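PDB 6D7Y: immune protein, which probably binds and neutralises the toxic C-terminal tip of the contact-dependent growth inhibition protein CdiA, protecting the cell that makes it. Local coordinates for residues B[3-8]-B[133-138]; B[8-13]-B[128-133]; B[12-17]-B[92-97]; B[29-34]-B[67-72]; B[78-83]-B[98-103]. One frame throughout, in Å; residues are numbered along the deposited sequence. Where two conformers were deposited one is given.

Contact 1: residues B[3-8]-B[133-138]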
# COMPACT_ATOMS: atom_id res chain seq x y z
N GLU B 3 9.22 -12.99 7.76
CA GLU B 3 8.20 -12.18 8.42
C GLU B 3 7.44 -11.37 7.42
O GLU B 3 7.97 -11.02 6.36
CB GLU B 3 8.89 -11.19 9.36
CG GLU B 3 9.70 -11.79 10.48
CD GLU B 3 8.89 -12.24 11.68
OE1 GLU B 3 7.63 -12.21 11.64
OE2 GLU B 3 9.53 -12.62 12.70
N LEU B 4 6.19 -11.04 7.76
CA LEU B 4 5.37 -10.22 6.91
C LEU B 4 5.57 -8.75 7.33
O LEU B 4 5.41 -8.41 8.53
CB LEU B 4 3.90 -10.59 7.06
CG LEU B 4 2.95 -9.85 6.11
CD1 LEU B 4 3.33 -10.01 4.65
CD2 LEU B 4 1.53 -10.38 6.32
N PHE B 5 5.94 -7.92 6.35
CA PHE B 5 6.14 -6.49 6.58
C PHE B 5 5.11 -5.70 5.81
O PHE B 5 4.46 -6.22 4.90
CB PHE B 5 7.54 -6.06 6.19
CG PHE B 5 8.62 -6.68 7.04
CD1 PHE B 5 9.03 -6.10 8.22
CD2 PHE B 5 9.20 -7.88 6.66
CE1 PHE B 5 9.99 -6.68 9.04
CE2 PHE B 5 10.18 -8.46 7.46
CZ PHE B 5 10.58 -7.87 8.64
N GLU B 6 4.91 -4.44 6.19
CA GLU B 6 3.98 -3.65 5.43
C GLU B 6 4.27 -2.16 5.53
O GLU B 6 4.91 -1.70 6.45
CB GLU B 6 2.51 -3.94 5.82
CG GLU B 6 2.02 -3.30 7.08
CD GLU B 6 0.56 -3.63 7.45
OE1 GLU B 6 -0.29 -3.96 6.58
OE2 GLU B 6 0.27 -3.53 8.65
N VAL B 7 3.84 -1.45 4.49
CA VAL B 7 3.92 0.01 4.45
C VAL B 7 2.49 0.47 4.20
O VAL B 7 1.73 -0.18 3.48
CB VAL B 7 4.91 0.59 3.43
CG1 VAL B 7 6.33 0.15 3.74
CG2 VAL B 7 4.53 0.24 2.00
N ILE B 8 2.14 1.61 4.80
CA ILE B 8 0.80 2.13 4.71
C ILE B 8 0.75 3.62 4.36
O ILE B 8 1.53 4.42 4.92
CB ILE B 8 0.12 2.07 6.12
CG1 ILE B 8 0.11 0.65 6.72
CG2 ILE B 8 -1.31 2.61 6.07
CD1 ILE B 8 -0.75 -0.33 6.03
N GLY B 133 5.95 2.41 7.98
CA GLY B 133 6.27 1.03 7.62
C GLY B 133 6.83 0.28 8.80
O GLY B 133 7.54 0.83 9.63
N GLY B 134 6.54 -1.02 8.84
CA GLY B 134 7.01 -1.82 9.93
C GLY B 134 6.68 -3.29 9.80
O GLY B 134 6.13 -3.73 8.77
N LEU B 135 7.02 -4.03 10.85
CA LEU B 135 6.64 -5.44 10.94
C LEU B 135 5.13 -5.41 10.99
O LEU B 135 4.53 -4.50 11.59
CB LEU B 135 7.18 -6.02 12.24
CG LEU B 135 6.81 -7.46 12.55
CD1 LEU B 135 7.51 -8.42 11.59
CD2 LEU B 135 7.24 -7.73 13.97
N GLU B 136 4.47 -6.36 10.34
CA GLU B 136 3.00 -6.37 10.36
C GLU B 136 2.48 -6.61 11.80
O GLU B 136 3.09 -7.41 12.52
CB GLU B 136 2.49 -7.37 9.28
CG GLU B 136 0.98 -7.58 9.19
CD GLU B 136 0.47 -8.88 9.81
OE1 GLU B 136 1.22 -9.90 9.92
OE2 GLU B 136 -0.74 -8.93 10.07
N PRO B 137 1.51 -5.83 12.31
CA PRO B 137 0.88 -4.71 11.61
C PRO B 137 1.71 -3.42 11.78
O PRO B 137 2.16 -3.11 12.87
CB PRO B 137 -0.45 -4.58 12.33
CG PRO B 137 -0.14 -4.91 13.73
CD PRO B 137 0.99 -5.94 13.69
N ALA B 138 1.86 -2.68 10.68
CA ALA B 138 2.65 -1.45 10.67
C ALA B 138 2.10 -0.40 11.60
O ALA B 138 2.84 0.47 12.04
CB ALA B 138 2.77 -0.91 9.26

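Contact 2: residues B[8-13]-B[128-133]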
# COMPACT_ATOMS: atom_id res chain seq x y z
N ILE B 8 2.14 1.61 4.80
CA ILE B 8 0.80 2.13 4.71
C ILE B 8 0.75 3.62 4.36
O ILE B 8 1.53 4.42 4.92
CB ILE B 8 0.12 2.07 6.12
CG1 ILE B 8 0.11 0.65 6.72
CG2 ILE B 8 -1.31 2.61 6.07
CD1 ILE B 8 -0.75 -0.33 6.03
N PHE B 9 -0.15 3.96 3.43
CA PHE B 9 -0.47 5.36 3.10
C PHE B 9 -1.77 5.55 3.90
O PHE B 9 -2.81 5.00 3.52
CB PHE B 9 -0.76 5.58 1.63
CG PHE B 9 0.39 5.30 0.69
CD1 PHE B 9 0.56 4.04 0.14
CD2 PHE B 9 1.26 6.31 0.30
CE1 PHE B 9 1.58 3.78 -0.76
CE2 PHE B 9 2.30 6.07 -0.60
CZ PHE B 9 2.45 4.79 -1.13
N GLU B 10 -1.72 6.29 5.01
CA GLU B 10 -2.89 6.46 5.87
C GLU B 10 -3.64 7.75 5.58
O GLU B 10 -3.01 8.79 5.48
CB GLU B 10 -2.46 6.48 7.32
CG GLU B 10 -3.62 6.49 8.30
CD GLU B 10 -3.17 6.63 9.73
OE1 GLU B 10 -2.33 7.49 9.99
OE2 GLU B 10 -3.66 5.88 10.60
N GLY B 11 -4.96 7.66 5.48
CA GLY B 11 -5.82 8.83 5.22
C GLY B 11 -5.54 9.46 3.87
O GLY B 11 -5.19 10.63 3.78
N VAL B 12 -5.72 8.68 2.82
CA VAL B 12 -5.46 9.14 1.47
C VAL B 12 -6.57 10.12 1.04
O VAL B 12 -7.72 10.02 1.49
CB VAL B 12 -5.37 7.94 0.50
CG1 VAL B 12 -5.11 8.38 -0.94
CG2 VAL B 12 -4.28 6.97 0.96
N ASN B 13 -6.22 11.07 0.19
CA ASN B 13 -7.20 12.03 -0.35
C ASN B 13 -8.06 11.26 -1.35
O ASN B 13 -7.57 10.86 -2.40
CB ASN B 13 -6.48 13.20 -1.01
CG ASN B 13 -7.44 14.22 -1.61
OD1 ASN B 13 -8.50 13.86 -2.14
ND2 ASN B 13 -7.06 15.49 -1.55
N PHE B 128 -1.70 12.27 1.32
CA PHE B 128 -2.11 11.31 2.35
C PHE B 128 -1.64 11.86 3.69
O PHE B 128 -0.60 12.51 3.76
CB PHE B 128 -1.60 9.89 2.04
CG PHE B 128 -0.24 9.84 1.40
CD1 PHE B 128 0.93 9.90 2.17
CD2 PHE B 128 -0.11 9.67 0.02
CE1 PHE B 128 2.18 9.82 1.57
CE2 PHE B 128 1.13 9.60 -0.58
CZ PHE B 128 2.28 9.66 0.19
N GLU B 129 -2.42 11.63 4.76
CA GLU B 129 -2.09 12.19 6.10
C GLU B 129 -0.77 11.70 6.71
O GLU B 129 -0.02 12.48 7.27
CB GLU B 129 -3.25 11.96 7.08
CG GLU B 129 -4.55 12.63 6.66
CD GLU B 129 -5.66 12.49 7.69
OE1 GLU B 129 -6.78 12.98 7.42
OE2 GLU B 129 -5.43 11.90 8.78
N ASN B 130 -0.51 10.40 6.64
CA ASN B 130 0.72 9.84 7.18
C ASN B 130 1.13 8.66 6.35
O ASN B 130 0.31 8.11 5.62
CB ASN B 130 0.50 9.31 8.60
CG ASN B 130 0.22 10.38 9.61
OD1 ASN B 130 1.03 11.28 9.83
ND2 ASN B 130 -0.91 10.26 10.28
N PHE B 131 2.40 8.32 6.44
CA PHE B 131 2.95 7.12 5.78
C PHE B 131 3.90 6.47 6.78
O PHE B 131 4.59 7.16 7.53
CB PHE B 131 3.57 7.43 4.41
CG PHE B 131 4.66 8.46 4.42
CD1 PHE B 131 4.36 9.82 4.42
CD2 PHE B 131 6.00 8.09 4.34
CE1 PHE B 131 5.37 10.77 4.39
CE2 PHE B 131 7.01 9.04 4.31
CZ PHE B 131 6.69 10.38 4.34
N TYR B 132 3.93 5.14 6.84
CA TYR B 132 4.77 4.46 7.82
C TYR B 132 4.95 3.06 7.39
O TYR B 132 4.23 2.60 6.50
CB TYR B 132 4.21 4.54 9.26
CG TYR B 132 2.73 4.22 9.43
CD1 TYR B 132 2.29 2.93 9.63
CD2 TYR B 132 1.77 5.24 9.41
CE1 TYR B 132 0.95 2.64 9.80
CE2 TYR B 132 0.43 4.96 9.59
CZ TYR B 132 0.02 3.65 9.77
OH TYR B 132 -1.31 3.34 9.94
N GLY B 133 5.95 2.41 7.98
CA GLY B 133 6.27 1.03 7.62
C GLY B 133 6.83 0.28 8.80
O GLY B 133 7.54 0.83 9.63

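Contact 3: residues B[12-17]-B[92-97]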
# COMPACT_ATOMS: atom_id res chain seq x y z
N VAL B 12 -5.72 8.68 2.82
CA VAL B 12 -5.46 9.14 1.47
C VAL B 12 -6.57 10.12 1.04
O VAL B 12 -7.72 10.02 1.49
CB VAL B 12 -5.37 7.94 0.50
CG1 VAL B 12 -5.11 8.38 -0.94
CG2 VAL B 12 -4.28 6.97 0.96
N ASN B 13 -6.22 11.07 0.19
CA ASN B 13 -7.20 12.03 -0.35
C ASN B 13 -8.06 11.26 -1.35
O ASN B 13 -7.57 10.86 -2.40
CB ASN B 13 -6.48 13.20 -1.01
CG ASN B 13 -7.44 14.22 -1.61
OD1 ASN B 13 -8.50 13.86 -2.14
ND2 ASN B 13 -7.06 15.49 -1.55
N THR B 14 -9.34 11.05 -1.02
CA THR B 14 -10.22 10.23 -1.88
C THR B 14 -10.37 10.71 -3.31
O THR B 14 -10.71 9.91 -4.18
CB THR B 14 -11.61 9.97 -1.25
OG1 THR B 14 -12.34 11.19 -1.15
CG2 THR B 14 -11.47 9.30 0.13
N SER B 15 -10.12 12.00 -3.56
CA SER B 15 -10.16 12.55 -4.92
C SER B 15 -8.91 12.16 -5.72
O SER B 15 -8.92 12.24 -6.95
CB SER B 15 -10.27 14.08 -4.90
OG SER B 15 -11.50 14.51 -4.35
N ARG B 16 -7.83 11.76 -5.03
CA ARG B 16 -6.55 11.39 -5.65
C ARG B 16 -6.31 9.88 -5.62
O ARG B 16 -5.32 9.41 -6.17
CB ARG B 16 -5.39 12.04 -4.88
CG ARG B 16 -5.49 13.54 -4.64
CD ARG B 16 -5.28 14.41 -5.87
NE ARG B 16 -3.89 14.39 -6.34
CZ ARG B 16 -3.43 13.77 -7.43
NH1 ARG B 16 -2.13 13.85 -7.72
NH2 ARG B 16 -4.24 13.11 -8.25
N LEU B 17 -7.20 9.13 -4.96
CA LEU B 17 -7.07 7.67 -4.83
C LEU B 17 -6.77 6.92 -6.13
O LEU B 17 -5.81 6.17 -6.20
CB LEU B 17 -8.33 7.11 -4.17
CG LEU B 17 -8.41 5.59 -3.94
CD1 LEU B 17 -7.19 5.08 -3.20
CD2 LEU B 17 -9.70 5.27 -3.20
N GLY B 92 -13.14 6.70 9.48
CA GLY B 92 -12.13 7.76 9.44
C GLY B 92 -11.54 8.14 8.09
O GLY B 92 -10.84 9.15 7.99
N GLY B 93 -11.78 7.33 7.05
CA GLY B 93 -11.24 7.64 5.72
C GLY B 93 -10.82 6.43 4.91
O GLY B 93 -11.44 5.37 5.00
N VAL B 94 -9.74 6.58 4.14
CA VAL B 94 -9.22 5.54 3.26
C VAL B 94 -7.70 5.33 3.43
O VAL B 94 -6.94 6.30 3.51
CB VAL B 94 -9.51 5.87 1.79
CG1 VAL B 94 -8.90 4.83 0.85
CG2 VAL B 94 -11.02 5.96 1.56
N ASP B 95 -7.28 4.07 3.48
CA ASP B 95 -5.87 3.71 3.57
C ASP B 95 -5.52 2.80 2.39
O ASP B 95 -6.37 2.07 1.88
CB ASP B 95 -5.55 2.90 4.83
CG ASP B 95 -5.61 3.67 6.11
OD1 ASP B 95 -5.98 4.87 6.15
OD2 ASP B 95 -5.27 3.04 7.13
N VAL B 96 -4.26 2.87 1.96
CA VAL B 96 -3.72 2.03 0.90
C VAL B 96 -2.51 1.36 1.54
O VAL B 96 -1.63 2.03 2.05
CB VAL B 96 -3.33 2.84 -0.34
CG1 VAL B 96 -2.65 1.96 -1.37
CG2 VAL B 96 -4.57 3.53 -0.93
N GLY B 97 -2.47 0.02 1.56
CA GLY B 97 -1.36 -0.65 2.17
C GLY B 97 -0.77 -1.68 1.28
O GLY B 97 -1.46 -2.20 0.42
O HOH W 1 -9.29 9.29 3.89

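Contact 4: residues B[29-34]-B[67-72]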
# COMPACT_ATOMS: atom_id res chain seq x y z
N ASP B 29 5.00 -5.29 -12.46
CA ASP B 29 4.94 -5.99 -13.74
C ASP B 29 3.51 -6.36 -14.08
O ASP B 29 3.09 -6.22 -15.23
CB ASP B 29 5.82 -7.24 -13.73
CG ASP B 29 7.30 -6.92 -13.69
OD1 ASP B 29 7.67 -5.74 -13.84
OD2 ASP B 29 8.09 -7.86 -13.51
N ARG B 30 2.75 -6.83 -13.09
CA ARG B 30 1.36 -7.20 -13.32
C ARG B 30 0.57 -7.30 -12.03
O ARG B 30 1.14 -7.39 -10.95
CB ARG B 30 1.26 -8.51 -14.12
CG ARG B 30 2.16 -9.63 -13.63
CD ARG B 30 2.02 -10.86 -14.52
NE ARG B 30 0.70 -11.47 -14.36
CZ ARG B 30 0.39 -12.42 -13.47
NH1 ARG B 30 -0.86 -12.87 -13.41
NH2 ARG B 30 1.30 -12.92 -12.63
N ILE B 31 -0.76 -7.25 -12.16
CA ILE B 31 -1.66 -7.38 -11.02
C ILE B 31 -2.72 -8.41 -11.32
O ILE B 31 -3.14 -8.57 -12.47
CB ILE B 31 -2.33 -6.06 -10.58
CG1 ILE B 31 -3.34 -5.53 -11.60
CG2 ILE B 31 -1.27 -5.02 -10.26
CD1 ILE B 31 -4.04 -4.28 -11.12
N PHE B 32 -3.14 -9.08 -10.28
CA PHE B 32 -4.11 -10.16 -10.37
C PHE B 32 -4.69 -10.44 -9.00
O PHE B 32 -4.34 -9.78 -8.01
CB PHE B 32 -3.41 -11.41 -10.92
CG PHE B 32 -2.20 -11.80 -10.13
CD1 PHE B 32 -0.97 -11.23 -10.41
CD2 PHE B 32 -2.29 -12.74 -9.11
CE1 PHE B 32 0.15 -11.57 -9.68
CE2 PHE B 32 -1.17 -13.09 -8.38
CZ PHE B 32 0.05 -12.50 -8.66
N ASP B 33 -5.55 -11.44 -8.96
CA ASP B 33 -6.22 -11.86 -7.72
C ASP B 33 -6.98 -10.71 -7.04
O ASP B 33 -6.77 -10.42 -5.87
CB ASP B 33 -5.23 -12.51 -6.75
CG ASP B 33 -5.92 -13.20 -5.57
OD1 ASP B 33 -7.07 -13.65 -5.73
OD2 ASP B 33 -5.30 -13.29 -4.50
N PHE B 34 -7.86 -10.07 -7.80
CA PHE B 34 -8.70 -9.01 -7.28
C PHE B 34 -9.67 -9.65 -6.29
O PHE B 34 -10.34 -10.63 -6.62
CB PHE B 34 -9.46 -8.32 -8.41
CG PHE B 34 -10.47 -7.32 -7.94
CD1 PHE B 34 -10.08 -6.08 -7.47
CD2 PHE B 34 -11.84 -7.61 -8.00
CE1 PHE B 34 -11.02 -5.15 -7.04
CE2 PHE B 34 -12.78 -6.69 -7.58
CZ PHE B 34 -12.38 -5.45 -7.10
N VAL B 67 -5.54 -6.79 -4.05
CA VAL B 67 -5.04 -7.30 -5.30
C VAL B 67 -3.60 -7.71 -5.11
O VAL B 67 -2.86 -7.07 -4.35
CB VAL B 67 -5.20 -6.23 -6.42
CG1 VAL B 67 -4.49 -4.95 -6.08
CG2 VAL B 67 -4.70 -6.75 -7.75
N SER B 68 -3.20 -8.81 -5.74
CA SER B 68 -1.82 -9.25 -5.68
C SER B 68 -1.09 -8.56 -6.82
O SER B 68 -1.63 -8.42 -7.93
CB SER B 68 -1.70 -10.77 -5.78
OG SER B 68 -2.26 -11.38 -4.63
N MSE B 69 0.13 -8.16 -6.55
CA MSE B 69 0.94 -7.46 -7.51
C MSE B 69 2.20 -8.25 -7.63
O MSE B 69 2.70 -8.76 -6.63
CB MSE B 69 1.16 -6.05 -6.92
CG MSE B 69 2.05 -5.15 -7.75
SE MSE B 69 1.93 -3.23 -7.24
CE MSE B 69 0.01 -3.01 -7.67
N GLU B 70 2.69 -8.44 -8.85
CA GLU B 70 3.95 -9.13 -9.08
C GLU B 70 4.97 -8.18 -9.68
O GLU B 70 4.63 -7.36 -10.56
CB GLU B 70 3.75 -10.32 -10.03
CG GLU B 70 5.04 -11.00 -10.42
CD GLU B 70 4.84 -12.14 -11.38
OE1 GLU B 70 3.75 -12.75 -11.38
OE2 GLU B 70 5.79 -12.44 -12.14
N GLY B 71 6.21 -8.32 -9.24
CA GLY B 71 7.33 -7.54 -9.74
C GLY B 71 7.21 -6.06 -9.42
O GLY B 71 7.26 -5.23 -10.31
N PHE B 72 7.06 -5.74 -8.14
CA PHE B 72 6.93 -4.35 -7.71
C PHE B 72 8.30 -3.75 -7.44
O PHE B 72 9.00 -4.22 -6.56
CB PHE B 72 6.08 -4.25 -6.44
CG PHE B 72 5.87 -2.85 -5.97
CD1 PHE B 72 4.89 -2.05 -6.55
CD2 PHE B 72 6.69 -2.30 -4.99
CE1 PHE B 72 4.71 -0.74 -6.14
CE2 PHE B 72 6.50 -0.99 -4.58
CZ PHE B 72 5.52 -0.21 -5.15

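Contact 5: residues B[78-83]-B[98-103]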
# COMPACT_ATOMS: atom_id res chain seq x y z
N LEU B 78 15.64 -2.11 -6.69
CA LEU B 78 15.23 -3.25 -5.85
C LEU B 78 13.75 -3.54 -6.14
O LEU B 78 12.92 -2.61 -6.23
CB LEU B 78 15.55 -3.06 -4.35
CG LEU B 78 14.95 -2.03 -3.41
CD1 LEU B 78 13.48 -2.29 -3.13
CD2 LEU B 78 15.72 -2.08 -2.09
N LYS B 79 13.43 -4.83 -6.30
CA LYS B 79 12.10 -5.27 -6.70
C LYS B 79 11.61 -6.44 -5.83
O LYS B 79 12.33 -7.41 -5.61
CB LYS B 79 12.21 -5.69 -8.17
CG LYS B 79 10.92 -5.70 -8.98
CD LYS B 79 11.26 -5.96 -10.45
CE LYS B 79 10.09 -5.71 -11.39
NZ LYS B 79 10.47 -5.87 -12.82
N LEU B 80 10.38 -6.33 -5.35
CA LEU B 80 9.77 -7.36 -4.50
C LEU B 80 9.02 -8.35 -5.41
O LEU B 80 8.23 -7.91 -6.25
CB LEU B 80 8.80 -6.72 -3.53
CG LEU B 80 9.37 -5.53 -2.75
CD1 LEU B 80 8.31 -4.90 -1.86
CD2 LEU B 80 10.59 -5.94 -1.94
N PRO B 81 9.25 -9.67 -5.24
CA PRO B 81 8.53 -10.66 -6.08
C PRO B 81 6.99 -10.60 -6.01
O PRO B 81 6.36 -10.60 -7.08
CB PRO B 81 9.04 -12.01 -5.56
CG PRO B 81 10.36 -11.71 -4.94
CD PRO B 81 10.27 -10.31 -4.39
N VAL B 82 6.40 -10.56 -4.79
CA VAL B 82 4.93 -10.50 -4.67
C VAL B 82 4.47 -9.59 -3.52
O VAL B 82 4.90 -9.76 -2.39
CB VAL B 82 4.30 -11.90 -4.44
CG1 VAL B 82 2.77 -11.79 -4.49
CG2 VAL B 82 4.78 -12.91 -5.48
N VAL B 83 3.52 -8.70 -3.82
CA VAL B 83 2.98 -7.78 -2.82
C VAL B 83 1.46 -7.85 -2.82
O VAL B 83 0.82 -8.02 -3.90
CB VAL B 83 3.41 -6.34 -3.16
CG1 VAL B 83 2.76 -5.32 -2.22
CG2 VAL B 83 4.92 -6.23 -3.15
N LEU B 98 0.53 -1.92 1.46
CA LEU B 98 1.30 -2.93 0.72
C LEU B 98 1.93 -3.89 1.70
O LEU B 98 2.74 -3.46 2.53
CB LEU B 98 2.40 -2.29 -0.14
CG LEU B 98 1.98 -1.52 -1.40
CD1 LEU B 98 1.24 -0.24 -1.07
CD2 LEU B 98 3.22 -1.19 -2.22
N CYS B 99 1.62 -5.20 1.59
CA CYS B 99 2.16 -6.20 2.52
C CYS B 99 3.01 -7.15 1.70
O CYS B 99 2.60 -7.53 0.60
CB CYS B 99 1.02 -7.01 3.16
SG CYS B 99 -0.19 -6.00 4.03
N PHE B 100 4.17 -7.52 2.24
CA PHE B 100 5.15 -8.41 1.58
C PHE B 100 6.05 -9.11 2.59
O PHE B 100 6.37 -8.56 3.65
CB PHE B 100 6.02 -7.60 0.62
CG PHE B 100 6.71 -6.42 1.27
CD1 PHE B 100 6.06 -5.21 1.38
CD2 PHE B 100 8.00 -6.54 1.76
CE1 PHE B 100 6.69 -4.12 1.98
CE2 PHE B 100 8.64 -5.48 2.36
CZ PHE B 100 7.99 -4.27 2.48
N TYR B 101 6.45 -10.35 2.30
CA TYR B 101 7.36 -11.04 3.20
C TYR B 101 8.81 -10.69 2.89
O TYR B 101 9.14 -10.32 1.76
CB TYR B 101 7.19 -12.59 3.10
CG TYR B 101 5.90 -13.10 3.69
CD1 TYR B 101 4.74 -13.18 2.93
CD2 TYR B 101 5.84 -13.52 5.01
CE1 TYR B 101 3.55 -13.65 3.48
CE2 TYR B 101 4.67 -13.99 5.57
CZ TYR B 101 3.52 -14.05 4.81
OH TYR B 101 2.35 -14.52 5.36
N MSE B 102 9.67 -10.81 3.91
CA MSE B 102 11.12 -10.64 3.74
C MSE B 102 11.72 -11.75 4.57
O MSE B 102 11.16 -12.13 5.60
CB MSE B 102 11.69 -9.29 4.16
CG MSE B 102 11.11 -8.13 3.37
SE MSE B 102 11.68 -8.10 1.47
CE MSE B 102 13.63 -8.00 1.72
N ASN B 103 12.86 -12.29 4.13
CA ASN B 103 13.52 -13.41 4.85
C ASN B 103 14.21 -13.02 6.15
O ASN B 103 14.45 -13.89 6.99
CB ASN B 103 14.50 -14.15 3.93
CG ASN B 103 13.81 -14.99 2.87
OD1 ASN B 103 12.64 -15.35 3.00
ND2 ASN B 103 14.55 -15.33 1.81

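Contact 1: residues B[3-8]-B[133-138]
Three backbone-to-backbone hydrogen bonds, and a fourth from a backbone N-H to a carboxylate, tie residues 3-8 to 133-138. Glu6 and Gly134 form the antiparallel hydrogen-bonded pair: Glu6 N donates to Gly134 O at 2.9 Å and Gly134 N to Glu6 O at 3.0 Å, each donor lying nearly along the C=O axis. Two residues on, Glu136 N donates to Leu4 O at 2.9 Å, in the carbonyl plane. These rungs place strand 3-10 beside strand 130-135 in the antiparallel sheet; on its other side strand 3-10 is bonded to strand 93-102, so it is an inner strand. After Glu136 the chain leaves the ladder through the cis peptide before Pro137 and folds back over Glu6. The Glu6 side chain starts from the crowded position between backbone N and carbonyl carbon (chi1 78°), then runs extended, so that OE2 accepts from Ala138 N at 2.7 Å through its anti lone pair. A buried carboxylate thus holds the loop by its backbone, while Ala138 CB packs 3.3 Å from Glu6 CG. Ala138 O is taken by Arg144 NE. Glu136, bent at chi2, lays its carboxylate obliquely across Leu4, OE1 lying 3.6 Å from Leu4 CD2. Helix 105-126 covers Phe5 and Val7; Leu135 starts away from strand 3-10, but its CD1 returns to lie 4.0 Å from Phe5 CE1.

Contact 2: residues B[8-13]-B[128-133]
Phe128 and Tyr132 both hold CG in the crowded position between backbone N and carbonyl carbon (chi1 36° and 47°), and each ring meets a residue of the neighbouring strand. Phe9, with CG anti to its carbonyl carbon, drives its CD2 edge onto the face of Phe128 in a T-shaped stack, centroids 4.8 Å apart and planes at 71°; Phe9 CD2 to Phe128 CE2 is only 3.4 Å. On the opposite face of the sheet the Tyr132 ring lies alongside Ile8, whose CB sits over it in a CH-pi contact, while the end of Glu10 comes to the ring's edge. Glu10, fully extended to CG and CD, runs beside Asn130 and accepts from Asn130 ND2 at OE1 (3.1 Å), nearly along the C-O axis. Asn130 OD1 turns instead to Asn148 ND2. Backbone bonds pair Ile8 with Tyr132 and Glu10 with Asn130; Glu129 and Asn130 both face Glu10, a classic beta bulge where strand 130-135 begins. Gly11, at positive phi, leaves room for Glu129. The contact is therefore two-sided: aromatic packing of Phe9 and Phe128 against helix 105-126, and on the other face an amide that bridges Glu10 to Asn148 and would temper the carboxylate's charge.

Contact 3: residues B[12-17]-B[92-97]
Val94 and Val96 share one rotamer, CG1 anti to the backbone N (chi1 176° and 174°), which turns both CG2 methyls toward the loop that follows strand 3-10. Leu17, also anti at chi1 (180°), sends its two branches to different valines: CD1 lies 3.8 Å from Val96 CG2, and CD2 lies 4.2 Å from Val94 CG1, crossing that side chain at about a right angle. Val12 CG2 closes on the same Val96 methyl at 3.9 Å, so Val96 CG2 is touched by both Val12 and Leu17. At the outer end Thr14, its OG1 in the crowded position between backbone N and carbonyl carbon, presents CG2 to Val94 CG2 at 3.7 Å. The backbone polar atoms of Val12 and Val94 are matched directly or through a water. Val12 N donates to Val94 O at 2.8 Å, almost straight and in the carbonyl plane. A water then takes the place of a second rung, accepting from Val94 N at 2.8 Å and donating to Val12 O at 3.0 Å, and so spans the gap where the loop parts from the strand. Asp95 turns to the other face of the sheet, where OD1 serves Tyr90 OH and Gly11 N. Beyond Val12 the chain is bent by Asn13, whose OD1 accepts from Ser15 N. Helices 17-25 and 50-58 complete the hydrophobic cluster, Leu20 reaching Val12 and Val96, and Ile53 reaching Leu17. This is a strand-to-helix connection in an alpha+beta fold: an Asx turn between strand 3-10 and helix 17-25, which packs on the antiparallel sheet.

Contact 4: residues B[29-34]-B[67-72]
Strands 30-34 and 67-69 run antiparallel at 151°, their axes 4.6 Å apart, with Arg30-Glu70 and Phe32-Ser68 as hydrogen-bonded pairs around the non-hydrogen-bonded Ile31-Met69. Glu70 O is gripped twice, by Asp29 N at 2.8 Å and Arg30 N at 3.2 Å. On the face that carries Arg30, Phe32, Ser68 and Glu70, Phe32 holds CG in the crowded position between backbone N and carbonyl carbon (chi1 54°), so that Ser68 CB lies over one face in a CH-pi contact, 3.9 Å from the Phe32 ring centroid, and Glu70 CB meets the ring edge. Arg30 starts from the same crowded position and bends at chi3, so that Phe32 CD1 lies over one face of its guanidinium. Its NH2 makes a salt bridge to Glu70 OE1 at 2.8 Å, in the guanidinium plane but from above the carboxylate, the planes 86° apart. On the face of Ile31 and Met69 the contacts are apolar: selenomethionine Met69 CE lies 3.5 Å from Ile31 CG2, and Val67 CG2 3.8 Å from Ile31 CB, with helix 17-25 against Ile31 and Met69. Asp29, salt-bridged to Lys79, and Arg30 both oppose Glu70, a classic beta bulge at the start of an edge strand of this chain's antiparallel sheet.

Contact 5: residues B[78-83]-B[98-103]
The CD1 methyl of Leu80 rests on the face of Phe100. With CG anti to its carbonyl carbon (chi1 -50°), Leu80 carries CD1 almost squarely over the ring centre, 3.9 Å from the centroid and 13° off the ring normal, a CH-pi contact. Phe100, with CG between backbone N and carbonyl carbon (chi1 55°), turns that ring face to Leu80. The other Leu80 branch, CD2, points to the selenium of Met102, which is selenomethionine: a chain bent at chi2 and chi3 brings SE back to within 4.2 Å, crossing Leu80 at about a right angle. Segments 78-83 and 98-103 belong to the beta hairpin of strands 78-90 and 93-102, but the chain turns a corner at Pro81, and Leu80 thus reaches Phe100 from beyond the bend. Past that corner Val83 seats itself between two residues of strand 93-102. Its CG1, anti to the backbone N, touches Leu98 CB at 3.7 Å, while Val83 lies side by side with Phe100, its CG2 4.2 Å from Phe100 CB. Val83 CA also approaches Cys99 O at 3.5 Å in a CA-H...O contact. Phe72 of strand 63-75 packs against Val83 and Leu98, and Phe115 of helix 105-126 against Leu80.

From the N terminus, strand 3-10 enters contact 1 and then contact 2, both pairing it with strand 130-135 late in the chain; contact 1 closes the widest loop, and contact 2 lies within it, sharing Ile8 and Gly133. Contact 3 leaves from the same stretch as contact 2 at Val12 but closes earlier, on strand 93-102. Inside that span contact 4 joins the edge strand 30-36 to strand 63-75. Contact 5 opens after contact 4 has closed, and crosses contact 3, since 92-97 falls between 78-83 and 98-103. Together they link the sheet from strand 30-36 through 63-75, 78-90, 93-102 and 3-10 to 130-135.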